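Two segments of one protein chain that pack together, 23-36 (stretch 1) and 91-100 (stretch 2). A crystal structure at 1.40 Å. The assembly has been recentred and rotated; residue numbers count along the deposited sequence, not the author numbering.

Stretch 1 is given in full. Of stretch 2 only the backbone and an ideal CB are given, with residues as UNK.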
# COMPACT_ATOMS: atom_id res chain seq x y z
N ALA A 23 -0.88 -6.66 -10.15
CA ALA A 23 -0.02 -5.49 -10.16
C ALA A 23 1.06 -5.61 -11.25
O ALA A 23 1.32 -4.65 -11.98
CB ALA A 23 0.62 -5.31 -8.80
N LEU A 24 1.69 -6.78 -11.36
CA LEU A 24 2.71 -6.95 -12.39
C LEU A 24 2.10 -6.91 -13.80
O LEU A 24 2.73 -6.41 -14.74
CB LEU A 24 3.55 -8.22 -12.17
CG LEU A 24 4.38 -8.19 -10.89
CD1 LEU A 24 5.19 -9.47 -10.81
CD2 LEU A 24 5.29 -6.97 -10.84
N ASP A 25 0.87 -7.40 -13.95
CA ASP A 25 0.19 -7.29 -15.25
C ASP A 25 0.03 -5.81 -15.62
O ASP A 25 0.21 -5.44 -16.78
CB ASP A 25 -1.18 -7.97 -15.24
CG ASP A 25 -1.10 -9.50 -15.32
OD1 ASP A 25 -0.02 -10.05 -15.62
OD2 ASP A 25 -2.14 -10.14 -15.09
N ALA A 26 -0.33 -4.99 -14.64
CA ALA A 26 -0.53 -3.56 -14.89
C ALA A 26 0.81 -2.87 -15.18
O ALA A 26 0.90 -2.01 -16.04
CB ALA A 26 -1.23 -2.90 -13.70
N MET A 27 1.86 -3.27 -14.46
CA MET A 27 3.19 -2.75 -14.69
C MET A 27 3.65 -3.05 -16.12
O MET A 27 4.05 -2.14 -16.88
CB MET A 27 4.17 -3.34 -13.67
CG MET A 27 5.60 -2.89 -13.88
SD MET A 27 6.71 -3.75 -12.72
CE MET A 27 8.20 -2.82 -12.97
N GLU A 28 3.53 -4.31 -16.52
CA GLU A 28 3.90 -4.70 -17.86
C GLU A 28 3.04 -4.03 -18.92
O GLU A 28 3.56 -3.59 -19.95
CB GLU A 28 3.84 -6.22 -18.03
CG GLU A 28 4.48 -6.66 -19.34
CD GLU A 28 4.31 -8.13 -19.66
OE1 GLU A 28 3.33 -8.75 -19.19
OE2 GLU A 28 5.14 -8.65 -20.43
N ALA A 29 1.74 -3.92 -18.71
CA ALA A 29 0.88 -3.28 -19.72
C ALA A 29 1.28 -1.83 -19.97
O ALA A 29 1.32 -1.37 -21.13
CB ALA A 29 -0.58 -3.35 -19.31
N SER A 30 1.57 -1.09 -18.90
CA SER A 30 1.96 0.31 -19.06
C SER A 30 3.29 0.42 -19.82
O SER A 30 3.46 1.30 -20.68
CB SER A 30 2.09 1.01 -17.72
OG SER A 30 0.86 0.98 -17.01
N LEU A 31 4.25 -0.44 -19.49
CA LEU A 31 5.57 -0.40 -20.12
C LEU A 31 5.50 -0.79 -21.60
O LEU A 31 6.13 -0.17 -22.45
CB LEU A 31 6.51 -1.32 -19.36
CG LEU A 31 6.86 -0.82 -17.95
CD1 LEU A 31 7.60 -1.91 -17.17
CD2 LEU A 31 7.72 0.44 -18.03
N LEU A 32 4.68 -1.79 -21.91
CA LEU A 32 4.52 -2.21 -23.30
C LEU A 32 3.80 -1.13 -24.10
O LEU A 32 4.12 -0.91 -25.25
CB LEU A 32 3.78 -3.55 -23.41
CG LEU A 32 4.57 -4.77 -22.92
CD1 LEU A 32 3.72 -6.00 -22.95
CD2 LEU A 32 5.85 -4.99 -23.72
N ALA A 33 2.84 -0.44 -23.48
CA ALA A 33 2.19 0.68 -24.14
C ALA A 33 3.19 1.80 -24.45
O ALA A 33 3.16 2.38 -25.55
CB ALA A 33 1.01 1.19 -23.30
N LEU A 34 4.11 2.07 -23.52
CA LEU A 34 5.12 3.09 -23.73
C LEU A 34 6.07 2.67 -24.85
O LEU A 34 6.45 3.46 -25.70
CB LEU A 34 5.89 3.37 -22.43
CG LEU A 34 5.07 4.07 -21.35
CD1 LEU A 34 5.84 4.06 -20.03
CD2 LEU A 34 4.70 5.50 -21.76
N GLN A 35 6.42 1.40 -24.86
CA GLN A 35 7.31 0.89 -25.89
C GLN A 35 6.66 0.99 -27.26
O GLN A 35 7.35 1.16 -28.26
CB GLN A 35 7.66 -0.56 -25.55
CG GLN A 35 8.81 -1.11 -26.31
CD GLN A 35 9.17 -2.48 -25.79
OE1 GLN A 35 8.34 -3.37 -25.75
NE2 GLN A 35 10.42 -2.64 -25.36
N ALA A 36 5.33 0.92 -27.32
CA ALA A 36 4.62 1.01 -28.59
C ALA A 36 4.37 2.47 -29.02
O ALA A 36 3.78 2.71 -30.07
CB ALA A 36 3.31 0.27 -28.49
N UNK A 91 14.83 3.82 -19.54
CA UNK A 91 14.00 3.58 -18.35
C UNK A 91 12.98 2.49 -18.64
O UNK A 91 12.78 1.57 -17.83
CB UNK A 91 13.29 4.86 -17.91
N UNK A 92 12.31 2.59 -19.79
CA UNK A 92 11.28 1.62 -20.13
C UNK A 92 11.88 0.22 -20.20
O UNK A 92 11.33 -0.74 -19.69
CB UNK A 92 10.61 1.98 -21.46
N UNK A 93 13.06 0.13 -20.80
CA UNK A 93 13.78 -1.13 -20.96
C UNK A 93 14.14 -1.78 -19.61
O UNK A 93 13.91 -2.98 -19.39
CB UNK A 93 15.05 -0.89 -21.78
N UNK A 94 14.74 -0.99 -18.74
CA UNK A 94 15.17 -1.46 -17.43
C UNK A 94 13.94 -1.92 -16.64
O UNK A 94 13.96 -2.95 -15.95
CB UNK A 94 15.93 -0.36 -16.68
N UNK A 95 12.84 -1.18 -16.75
CA UNK A 95 11.65 -1.55 -15.99
C UNK A 95 10.95 -2.78 -16.55
O UNK A 95 10.34 -3.53 -15.79
CB UNK A 95 10.67 -0.38 -15.96
N UNK A 96 11.02 -3.00 -17.87
CA UNK A 96 10.53 -4.24 -18.45
C UNK A 96 11.34 -5.44 -17.90
O UNK A 96 10.76 -6.46 -17.53
CB UNK A 96 10.62 -4.18 -19.98
N UNK A 97 12.66 -5.30 -17.84
CA UNK A 97 13.52 -6.31 -17.22
C UNK A 97 13.11 -6.50 -15.76
O UNK A 97 12.98 -7.63 -15.27
CB UNK A 97 14.99 -5.91 -17.32
N UNK A 98 12.88 -5.39 -15.06
CA UNK A 98 12.43 -5.48 -13.67
C UNK A 98 11.11 -6.23 -13.55
O UNK A 98 10.95 -7.03 -12.64
CB UNK A 98 12.29 -4.08 -13.07
N UNK A 99 10.17 -6.00 -14.47
CA UNK A 99 8.87 -6.65 -14.36
C UNK A 99 9.05 -8.16 -14.51
O UNK A 99 8.43 -8.92 -13.77
CB UNK A 99 7.90 -6.11 -15.41
N UNK A 100 9.91 -8.59 -15.43
CA UNK A 100 10.14 -10.02 -15.60
C UNK A 100 10.80 -10.63 -14.36
O UNK A 100 10.48 -11.74 -13.97
CB UNK A 100 11.01 -10.27 -16.84

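Stretch 2 is helical throughout and runs roughly antiparallel to the helix of stretch 1, at 155°, with the axes 9.7 Å apart at their closest.

Position 91 has its CB sideways, with nothing of stretch 1 within 5.5 Å. Stretch 1 hardly restricts the choice. The residue is Ile 91, and its side chain leads away.

Position 92 points toward stretch 1. Its CB lies 4.7 Å from Leu 31 CD2 and 5.0 Å from Leu 34 CB. The surroundings are mostly apolar and the space is modest, so Val, Ala, Ile or Thr would suit. It is Val 92, with chi1 t. CG2 lies 4.1 Å from Leu 34 CB, and CG1 lies 3.7 Å from Leu 31 O and 4.3 Å from Leu 31 CD2. The two methyls thus spread over the turn of helix from Leu 31 to Leu 34.

Positions 93 and 94 have no stretch 1 atom within 5.5 Å of CB, and at 93 CB points away. Many residues would fit. They are Glu 93 and Ile 94, and neither makes a contact here.

Position 95 points toward stretch 1. Its CB is 3.6 Å from Leu 31 CD1 and 4.6 Å from Met 27 CE. An apolar residue is expected, from Ala to Leu or Met. Leu 95 is found, rotamer m, t. Its CB packs against Leu 31 CD1 at 3.7 Å.

At position 96 CB points sideways and lies 4.7 Å from Leu 31 CD1. A hollow lies between Glu 28, Leu 31, Leu 32 and Gln 35, within reach of a longer flexible chain such as Leu, Met or perhaps Gln. Leu 96 fills it as a knob into a hole. CD2 meets Leu 31 CB at 3.6 Å and Leu 32 CD2 at 4.1 Å. CD1 lies 3.4 Å from Gln 35 NE2.

Position 97 points away, so polar or apolar residues are equally possible. It is Phe 97, clear of stretch 1.

At position 98 CB points sideways, 4.3 Å from Met 27 CE. A small residue suffices for this contact. Ala 98 CB lies 4.3 Å from Met 27 CE.

Position 99 points toward stretch 1, with CB 3.8 Å from Met 27 SD and 4.8 Å from Glu 28 CB. Room beyond CB is limited here, favouring Ala, Ser, Gly or Cys. Ser 99 keeps CB 3.7 Å from Met 27 SD. Its hydroxyl, chi1 p, donates to its own helix, OG to Leu 96 O at 2.8 Å.

Position 100 points away, and polar residues would do. It is Asp 100, without a close contact to stretch 1.

Stretch 2 (91-100) IVEILLFASD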
# COMPACT_ATOMS: atom_id res chain seq x y z
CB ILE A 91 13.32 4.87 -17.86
CG1 ILE A 91 14.37 5.88 -17.40
CG2 ILE A 91 12.32 4.54 -16.77
CD1 ILE A 91 13.86 7.16 -16.74
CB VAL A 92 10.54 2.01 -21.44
CG1 VAL A 92 9.63 0.88 -21.89
CG2 VAL A 92 9.77 3.30 -21.22
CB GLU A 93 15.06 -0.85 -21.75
CG GLU A 93 16.04 -1.98 -21.87
CD GLU A 93 17.28 -1.54 -22.63
OE1 GLU A 93 17.15 -0.84 -23.66
OE2 GLU A 93 18.40 -1.91 -22.19
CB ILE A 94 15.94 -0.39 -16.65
CG1 ILE A 94 17.28 -0.09 -17.35
CG2 ILE A 94 16.19 -0.83 -15.22
CD1 ILE A 94 17.94 1.17 -16.85
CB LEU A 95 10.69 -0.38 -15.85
CG LEU A 95 11.20 0.80 -15.03
CD1 LEU A 95 10.25 2.01 -15.11
CD2 LEU A 95 11.40 0.36 -13.57
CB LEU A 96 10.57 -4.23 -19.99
CG LEU A 96 9.34 -3.58 -20.61
CD1 LEU A 96 9.58 -3.37 -22.11
CD2 LEU A 96 8.11 -4.43 -20.36
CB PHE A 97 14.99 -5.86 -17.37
CG PHE A 97 16.01 -6.78 -16.75
CD1 PHE A 97 15.91 -8.15 -16.87
CD2 PHE A 97 17.05 -6.25 -16.03
CE1 PHE A 97 16.88 -8.99 -16.28
CE2 PHE A 97 18.01 -7.07 -15.45
CZ PHE A 97 17.90 -8.43 -15.56
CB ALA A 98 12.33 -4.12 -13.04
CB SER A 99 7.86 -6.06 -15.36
OG SER A 99 8.13 -6.42 -16.69
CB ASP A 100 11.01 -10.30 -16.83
CG ASP A 100 10.24 -10.15 -18.13
OD1 ASP A 100 8.98 -10.22 -18.12
OD2 ASP A 100 10.91 -9.99 -19.17
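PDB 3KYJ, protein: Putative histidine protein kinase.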